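Local atomic coordinates of probable acetolactate synthase isozyme III (Small subunit) (Nitrosomonas europaea ATCC 19718, PDB entry 2PC6), a protein that probably serves as the small subunit of a larger enzyme and joins an ACT domain to a second, ACT-like domain. Residues R86-V91 against A149-S154; L90-A95 against N119-I124. All coordinates share one frame; numbering follows the deposited sequence.

Contact 1: R86-V91 against A149-S154; sequences RELMLV and ARTGVS
Arg86 and Ser154 trade two backbone hydrogen bonds at one end of this antiparallel contact, and Leu90 and Ala149 trade two more at the other, with Leu90 N 2.6 Å from Ala149 O. Between the two pairs the register slips by one residue, because four steps from Arg150 to Ser154 face three from Met89 to Arg86. Thr151 N still bonds Leu88 O (2.8 Å), but Leu88 N donates not to a backbone carbonyl but to Thr151 OG1 (3.0 Å), set between the backbone N and the carbonyl carbon of its own residue (chi1 57°). The slip illustrates how an irregularity is absorbed in the four-stranded antiparallel sheet of a ferredoxin-like, ACT-type domain, where 145-157 is an outermost strand within the chain and 83-94 lies inside. Charge pairing gathers where Glu87, its CG anti to the backbone N (chi1 -165°), stretches obliquely across Arg150. Glu87 OE2 meets Arg150 NE at the guanidinium edge (2.8 Å), though the place of OE2 is doubtful, and the bond from Arg150 NH2 to Glu87 OE1 is weak at 3.4 Å. NH2 also forms a salt bridge with Asp134. Apolar contact is lighter: Leu88 CD2 lies 3.8 Å from Thr151 CG2, and Leu90 CB faces Ala149 CB at 4.4 Å. Helix 130-139 packs on Met89 and Arg150, whereas Thr127 of the second subunit packs on Leu88.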
loop_
_atom_site.group_PDB
_atom_site.type_symbol
_atom_site.label_atom_id
_atom_site.label_comp_id
_atom_site.label_asym_id
_atom_site.label_seq_id
_atom_site.Cartn_x
_atom_site.Cartn_y
_atom_site.Cartn_z
ATOM N N ARG A 86 -6.085 7.769 1.095
ATOM C CA ARG A 86 -4.811 8.235 0.580
ATOM C C ARG A 86 -4.096 7.111 -0.065
ATOM O O ARG A 86 -4.256 5.953 0.310
ATOM C CB ARG A 86 -3.926 8.858 1.670
ATOM C CG ARG A 86 -4.471 10.186 2.220
ATOM C CD ARG A 86 -4.611 11.220 1.128
ATOM N NE ARG A 86 -4.942 12.556 1.673
ATOM C CZ ARG A 86 -6.193 12.952 1.902
ATOM N NH1 ARG A 86 -7.176 12.104 1.637
ATOM N NH2 ARG A 86 -6.478 14.167 2.411
ATOM N N GLU A 87 -3.323 7.449 -1.076
ATOM C CA GLU A 87 -2.467 6.474 -1.670
ATOM C C GLU A 87 -1.092 7.072 -1.783
ATOM O O GLU A 87 -0.950 8.297 -1.905
ATOM C CB GLU A 87 -3.000 6.156 -3.046
ATOM C CG GLU A 87 -2.393 4.886 -3.636
ATOM C CD GLU A 87 -3.090 4.511 -4.942
ATOM O OE1 GLU A 87 -4.086 5.225 -5.329
ATOM O OE2 GLU A 87 -2.645 3.506 -5.567
ATOM N N LEU A 88 -0.080 6.221 -1.737
ATOM C CA LEU A 88 1.279 6.659 -2.045
ATOM C C LEU A 88 1.783 6.051 -3.353
ATOM O O LEU A 88 1.520 4.900 -3.680
ATOM C CB LEU A 88 2.241 6.360 -0.879
ATOM C CG LEU A 88 3.714 6.806 -1.049
ATOM C CD1 LEU A 88 4.307 7.236 0.268
ATOM C CD2 LEU A 88 4.464 5.627 -1.525
HETATM N N MSE A 89 2.530 6.830 -4.093
HETATM C CA MSE A 89 3.057 6.392 -5.351
HETATM C C MSE A 89 4.479 6.894 -5.552
HETATM O O MSE A 89 4.820 8.043 -5.242
HETATM C CB MSE A 89 2.145 6.883 -6.452
HETATM C CG MSE A 89 2.690 6.733 -7.812
HETATM SE SE MSE A 89 1.303 7.213 -9.152
HETATM C CE MSE A 89 1.263 9.151 -8.864
ATOM N N LEU A 90 5.285 6.006 -6.102
ATOM C CA LEU A 90 6.628 6.275 -6.566
ATOM C C LEU A 90 6.692 6.113 -8.105
ATOM O O LEU A 90 6.455 5.011 -8.646
ATOM C CB LEU A 90 7.569 5.262 -5.914
ATOM C CG LEU A 90 8.527 5.646 -4.786
ATOM C CD1 LEU A 90 7.990 6.670 -3.799
ATOM C CD2 LEU A 90 8.982 4.393 -4.078
ATOM N N VAL A 91 7.057 7.199 -8.788
ATOM C CA VAL A 91 7.125 7.247 -10.238
ATOM C C VAL A 91 8.551 7.556 -10.650
ATOM O O VAL A 91 9.071 8.660 -10.354
ATOM C CB VAL A 91 6.282 8.415 -10.754
ATOM C CG1 VAL A 91 6.186 8.344 -12.227
ATOM C CG2 VAL A 91 4.932 8.338 -10.161
ATOM N N ALA A 149 5.576 2.479 -8.706
ATOM C CA ALA A 149 5.186 1.644 -7.582
ATOM C C ALA A 149 4.265 2.458 -6.701
ATOM O O ALA A 149 4.602 3.529 -6.190
ATOM C CB ALA A 149 6.367 1.135 -6.826
ATOM N N ARG A 150 3.093 1.881 -6.534
ATOM C CA ARG A 150 1.907 2.557 -6.139
ATOM C C ARG A 150 1.290 1.621 -5.141
ATOM O O ARG A 150 1.095 0.437 -5.434
ATOM C CB ARG A 150 1.057 2.721 -7.387
ATOM C CG ARG A 150 -0.350 3.150 -7.162
ATOM C CD ARG A 150 -1.018 3.466 -8.476
ATOM N NE ARG A 150 -2.267 4.160 -8.214
ATOM C CZ ARG A 150 -2.862 4.977 -9.080
ATOM N NH1 ARG A 150 -2.310 5.197 -10.269
ATOM N NH2 ARG A 150 -3.993 5.599 -8.750
ATOM N N THR A 151 1.021 2.149 -3.943
ATOM C CA THR A 151 0.765 1.326 -2.747
ATOM C C THR A 151 -0.642 0.808 -2.648
ATOM O O THR A 151 -0.923 0.010 -1.737
ATOM C CB THR A 151 0.932 2.067 -1.394
ATOM O OG1 THR A 151 0.063 3.218 -1.354
ATOM C CG2 THR A 151 2.336 2.441 -1.155
ATOM N N GLY A 152 -1.534 1.281 -3.518
ATOM C CA GLY A 152 -2.942 0.974 -3.311
ATOM C C GLY A 152 -3.489 1.702 -2.088
ATOM O O GLY A 152 -2.760 1.999 -1.132
ATOM N N VAL A 153 -4.784 2.000 -2.148
ATOM C CA VAL A 153 -5.465 2.854 -1.194
ATOM C C VAL A 153 -5.357 2.392 0.240
ATOM O O VAL A 153 -5.336 1.201 0.552
ATOM C CB VAL A 153 -6.961 2.984 -1.518
ATOM C CG1 VAL A 153 -7.693 3.670 -0.353
ATOM C CG2 VAL A 153 -7.161 3.795 -2.799
ATOM N N SER A 154 -5.269 3.361 1.117
ATOM C CA SER A 154 -5.458 3.106 2.494
ATOM C C SER A 154 -6.522 4.097 3.001
ATOM O O SER A 154 -6.429 5.298 2.745
ATOM C CB SER A 154 -4.154 3.303 3.186
ATOM O OG SER A 154 -4.429 3.572 4.539
#

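Contact 2: L90-A95 against N119-I124; sequences LVKVRA and NELYTI
Arg94 curls over the end of the strand pair to reach the backbone of Glu120. Its chain bends at chi2 (61°) and again at chi3 (62°), which places first CD and then NE, and NH1 arrives 2.7 Å from Glu120 O. That oxygen lies in the guanidinium plane, yet NH1 stands 64° out of the carbonyl plane; Ala95 N, also 2.7 Å from Glu120 O, comes from the opposite face. On the same side of the sheet Lys92 lies against Thr123 and Leu121, with Lys92 CB 3.7 Å from Thr123 OG1 and CD 4.1 Å from Leu121 CD2, while NZ runs on to a salt bridge with Glu147. On the sheet's opposite face, Val93 CG2 packs on Tyr122 CB (3.7 Å), close to the ring plane at its edge, and also meets Ile124 CD1 at 4.0 Å. Ala95 CB touches Tyr122 CD2 at 3.7 Å. Met103 of helix 98-109 packs on both Val93 and Tyr122. Antiparallel backbone bonds join Val91 to Ile124 and Val93 to Tyr122. Two donors grip one carbonyl where the pairing ends, and since Arg94 NH2 also forms a salt bridge with Glu160 of the second subunit, one guanidinium links the turn before strand 121-128 to that subunit.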
loop_
_atom_site.group_PDB
_atom_site.type_symbol
_atom_site.label_atom_id
_atom_site.label_comp_id
_atom_site.label_asym_id
_atom_site.label_seq_id
_atom_site.Cartn_x
_atom_site.Cartn_y
_atom_site.Cartn_z
ATOM N N LEU A 90 5.285 6.006 -6.102
ATOM C CA LEU A 90 6.628 6.275 -6.566
ATOM C C LEU A 90 6.692 6.113 -8.105
ATOM O O LEU A 90 6.455 5.011 -8.646
ATOM C CB LEU A 90 7.569 5.262 -5.914
ATOM C CG LEU A 90 8.527 5.646 -4.786
ATOM C CD1 LEU A 90 7.990 6.670 -3.799
ATOM C CD2 LEU A 90 8.982 4.393 -4.078
ATOM N N VAL A 91 7.057 7.199 -8.788
ATOM C CA VAL A 91 7.125 7.247 -10.238
ATOM C C VAL A 91 8.551 7.556 -10.650
ATOM O O VAL A 91 9.071 8.660 -10.354
ATOM C CB VAL A 91 6.282 8.415 -10.754
ATOM C CG1 VAL A 91 6.186 8.344 -12.227
ATOM C CG2 VAL A 91 4.932 8.338 -10.161
ATOM N N LYS A 92 9.195 6.620 -11.345
ATOM C CA LYS A 92 10.552 6.896 -11.841
ATOM C C LYS A 92 10.459 7.350 -13.288
ATOM O O LYS A 92 9.888 6.652 -14.104
ATOM C CB LYS A 92 11.457 5.668 -11.679
ATOM C CG LYS A 92 12.781 5.752 -12.387
ATOM C CD LYS A 92 13.562 4.412 -12.317
ATOM C CE LYS A 92 13.819 4.040 -10.858
ATOM N NZ LYS A 92 14.452 2.704 -10.718
ATOM N N VAL A 93 11.011 8.523 -13.584
ATOM C CA VAL A 93 10.825 9.189 -14.856
ATOM C C VAL A 93 12.162 9.550 -15.451
ATOM O O VAL A 93 13.108 9.893 -14.737
ATOM C CB VAL A 93 10.013 10.532 -14.725
ATOM C CG1 VAL A 93 8.566 10.271 -14.410
ATOM C CG2 VAL A 93 10.667 11.488 -13.660
ATOM N N ARG A 94 12.218 9.459 -16.770
ATOM C CA ARG A 94 13.333 9.849 -17.558
ATOM C C ARG A 94 13.311 11.366 -17.544
ATOM O O ARG A 94 12.273 11.976 -17.787
ATOM C CB ARG A 94 13.108 9.283 -18.969
ATOM C CG ARG A 94 14.040 9.761 -20.096
ATOM C CD ARG A 94 15.512 9.426 -19.863
ATOM N NE ARG A 94 15.853 8.009 -19.786
ATOM C CZ ARG A 94 16.493 7.456 -18.763
ATOM N NH1 ARG A 94 16.812 8.201 -17.710
ATOM N NH2 ARG A 94 16.799 6.164 -18.766
ATOM N N ALA A 95 14.437 11.991 -17.231
ATOM C CA ALA A 95 14.442 13.423 -17.112
ATOM C C ALA A 95 15.757 13.970 -17.618
ATOM O O ALA A 95 16.704 14.086 -16.854
ATOM C CB ALA A 95 14.149 13.876 -15.640
ATOM N N ASN A 119 21.686 12.405 -13.208
ATOM C CA ASN A 119 21.712 13.267 -14.390
ATOM C C ASN A 119 20.616 13.042 -15.431
ATOM O O ASN A 119 20.338 13.955 -16.208
ATOM C CB ASN A 119 23.044 13.155 -15.069
ATOM C CG ASN A 119 24.003 14.216 -14.587
ATOM O OD1 ASN A 119 23.588 15.116 -13.847
ATOM N ND2 ASN A 119 25.301 14.119 -14.988
ATOM N N GLU A 120 19.989 11.854 -15.437
ATOM C CA GLU A 120 19.043 11.507 -16.483
ATOM C C GLU A 120 17.719 11.029 -15.930
ATOM O O GLU A 120 16.790 10.748 -16.687
ATOM C CB GLU A 120 19.627 10.410 -17.363
ATOM C CG GLU A 120 20.838 10.829 -18.219
ATOM C CD GLU A 120 22.186 10.793 -17.474
ATOM O OE1 GLU A 120 22.287 10.048 -16.475
ATOM O OE2 GLU A 120 23.148 11.508 -17.900
ATOM N N LEU A 121 17.618 10.894 -14.613
ATOM C CA LEU A 121 16.331 10.484 -14.034
ATOM C C LEU A 121 15.912 11.110 -12.693
ATOM O O LEU A 121 16.731 11.668 -11.965
ATOM C CB LEU A 121 16.225 8.962 -14.017
ATOM C CG LEU A 121 16.864 8.099 -12.955
ATOM C CD1 LEU A 121 16.119 8.200 -11.592
ATOM C CD2 LEU A 121 16.823 6.646 -13.460
ATOM N N TYR A 122 14.620 11.022 -12.387
ATOM C CA TYR A 122 14.112 11.374 -11.074
ATOM C C TYR A 122 13.215 10.257 -10.590
ATOM O O TYR A 122 12.472 9.656 -11.404
ATOM C CB TYR A 122 13.230 12.600 -11.159
ATOM C CG TYR A 122 13.878 13.936 -11.444
ATOM C CD1 TYR A 122 15.107 14.283 -10.900
ATOM C CD2 TYR A 122 13.201 14.886 -12.200
ATOM C CE1 TYR A 122 15.632 15.519 -11.113
ATOM C CE2 TYR A 122 13.719 16.108 -12.427
ATOM C CZ TYR A 122 14.937 16.421 -11.888
ATOM O OH TYR A 122 15.450 17.659 -12.114
ATOM N N THR A 123 13.224 10.000 -9.281
ATOM C CA THR A 123 12.145 9.234 -8.721
ATOM C C THR A 123 11.317 10.149 -7.871
ATOM O O THR A 123 11.839 10.747 -6.933
ATOM C CB THR A 123 12.616 8.046 -7.949
ATOM O OG1 THR A 123 13.255 7.178 -8.864
ATOM C CG2 THR A 123 11.428 7.270 -7.390
ATOM N N ILE A 124 10.035 10.279 -8.221
ATOM C CA ILE A 124 9.110 11.223 -7.546
ATOM C C ILE A 124 8.142 10.527 -6.601
ATOM O O ILE A 124 7.534 9.537 -6.966
ATOM C CB ILE A 124 8.313 12.038 -8.595
ATOM C CG1 ILE A 124 9.301 12.770 -9.531
ATOM C CG2 ILE A 124 7.404 13.046 -7.912
ATOM C CD1 ILE A 124 8.692 13.397 -10.790
#

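In the fold
Strand 83-94 is the shared element: contact 1 joins its middle to 145-157 on one flank, contact 2 joins its C-terminal end to 121-128 on the other, and Leu90 and Val91 belong to both. Their centres lie about 16 Å apart. Contact 1 sits near the middle of the chain, about 6 Å from its centre, and contact 2 about 22 Å out; both are largely buried, but contact 2 runs into exposed residues at Asn119 and Glu120. The chemistry differs as well: the interrupted pairing supplements its backbone bonds with a threonine hydroxyl and a less certain Glu-Arg salt bridge, whereas the regular pairing carries more apolar packing and a terminal arginine. Each also touches the second subunit.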